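Local coordinates for tail fiber protein (Acinetobacter phage AM24, PDB 5W5P) that probably recognises and degrades the capsular polysaccharide of its Acinetobacter host as the trimeric tailspike of the phage, at the interface of chains A and B. Residues are numbered along the deposited sequence; one frame, centred on the assembly and turned at random. Chains: chain A/B, Tail fiber protein.

The interface of chains A and B. Residues chain A 334, 370-371, 409; chain B 332, 334, 368, 370, 407.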
# COMPACT_ATOMS: atom_id res chain seq x y z
N ILE A 334 -1.05 6.93 1.31
CA ILE A 334 -2.13 6.11 0.78
C ILE A 334 -3.10 5.77 1.91
O ILE A 334 -2.74 5.09 2.87
CB ILE A 334 -1.61 4.82 0.12
CG1 ILE A 334 -0.46 5.15 -0.84
CG2 ILE A 334 -2.76 4.06 -0.56
CD1 ILE A 334 0.01 3.97 -1.68
N ILE A 370 -3.05 9.03 -2.50
CA ILE A 370 -4.09 8.14 -3.00
C ILE A 370 -5.04 7.80 -1.85
O ILE A 370 -4.60 7.30 -0.81
CB ILE A 370 -3.51 6.85 -3.61
CG1 ILE A 370 -2.49 7.19 -4.70
CG2 ILE A 370 -4.63 5.98 -4.16
CD1 ILE A 370 -1.72 6.01 -5.19
N GLY A 371 -6.32 8.09 -2.04
CA GLY A 371 -7.36 7.55 -1.17
C GLY A 371 -7.38 8.03 0.26
O GLY A 371 -7.84 7.30 1.14
N VAL A 409 -4.90 11.32 -6.31
CA VAL A 409 -5.80 10.36 -6.94
C VAL A 409 -6.77 9.84 -5.89
O VAL A 409 -6.35 9.28 -4.87
CB VAL A 409 -5.04 9.19 -7.58
CG1 VAL A 409 -6.01 8.10 -8.05
CG2 VAL A 409 -4.16 9.68 -8.74
N THR B 332 -9.73 2.29 -0.85
CA THR B 332 -8.60 1.79 -1.63
C THR B 332 -8.61 0.27 -1.62
O THR B 332 -8.88 -0.35 -0.58
CB THR B 332 -7.26 2.33 -1.09
OG1 THR B 332 -7.28 2.34 0.34
CG2 THR B 332 -6.99 3.74 -1.61
N ILE B 334 -5.90 -2.40 -3.19
CA ILE B 334 -4.61 -2.48 -3.87
C ILE B 334 -4.10 -3.92 -3.80
O ILE B 334 -3.82 -4.43 -2.71
CB ILE B 334 -3.59 -1.51 -3.28
CG1 ILE B 334 -4.20 -0.11 -3.13
CG2 ILE B 334 -2.30 -1.51 -4.10
CD1 ILE B 334 -3.21 0.96 -2.71
N THR B 368 -10.33 3.88 -5.31
CA THR B 368 -9.29 3.56 -6.28
C THR B 368 -8.94 2.08 -6.20
O THR B 368 -8.66 1.57 -5.11
CB THR B 368 -8.04 4.40 -6.04
OG1 THR B 368 -8.41 5.78 -5.89
CG2 THR B 368 -7.07 4.27 -7.21
N ILE B 370 -6.22 -0.60 -7.62
CA ILE B 370 -4.89 -0.68 -8.23
C ILE B 370 -4.39 -2.11 -8.12
O ILE B 370 -4.32 -2.67 -7.02
CB ILE B 370 -3.90 0.28 -7.56
CG1 ILE B 370 -4.44 1.71 -7.57
CG2 ILE B 370 -2.54 0.21 -8.24
CD1 ILE B 370 -3.64 2.68 -6.75
N THR B 407 -11.97 4.87 -9.78
CA THR B 407 -11.04 4.70 -10.88
C THR B 407 -10.34 3.35 -10.75
O THR B 407 -10.28 2.75 -9.67
CB THR B 407 -10.00 5.84 -10.94
OG1 THR B 407 -9.12 5.77 -9.81
CG2 THR B 407 -10.70 7.20 -10.94
O HOH W 1 -8.44 4.76 1.34
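This patch belongs to the subunit interface of the tailspike trimer, where the beta-helix domains of chains A and B lie side by side. Strands 331-334, 365-370 and 407-409 of each chain, which follow one another along the helix axis, supply the side chains. A:Ile370 sits in the middle. Its CB sends out two branches. CG2 is anti to the backbone N and points toward two threonines of chain B. CG2 of A:Ile370 meets the methyl CG2 of B:Thr332 at 4.1 Å, the two side chains crossing obliquely. It also lies near CB and OG1 of B:Thr368, which crosses it at about a right angle. The second branch starts at CG1, anti to the carbonyl carbon (chi1 -55°), and runs on extended (chi2 171°). The tip CD1 of A:Ile370 meets CD1 of B:Ile370 at 4.1 Å, tip to tip.

The neighbours continue the row. CG2 of A:Ile334 meets the tip CD1 of B:Ile334 at 3.8 Å, so like residues meet through unlike branches. CG1 of A:Val409, anti to the backbone N, lies across B:Thr368, 4.1 Å from its methyl CG2. The CG2 methyl of B:Thr332 also touches CA of A:Gly371 at 3.8 Å. The hydroxyl OG1 of B:Thr332 takes the crowded position between N and carbonyl carbon (chi1 40°). OG1 of B:Thr332 lies 2.9 Å from water 1. The same water lies 2.6 Å from the carbonyl O of A:Gly371. No direct polar bond crosses here. The patch joins neighbouring subunits by apolar packing and a water bridge, and so contributes to holding the trimeric spike together.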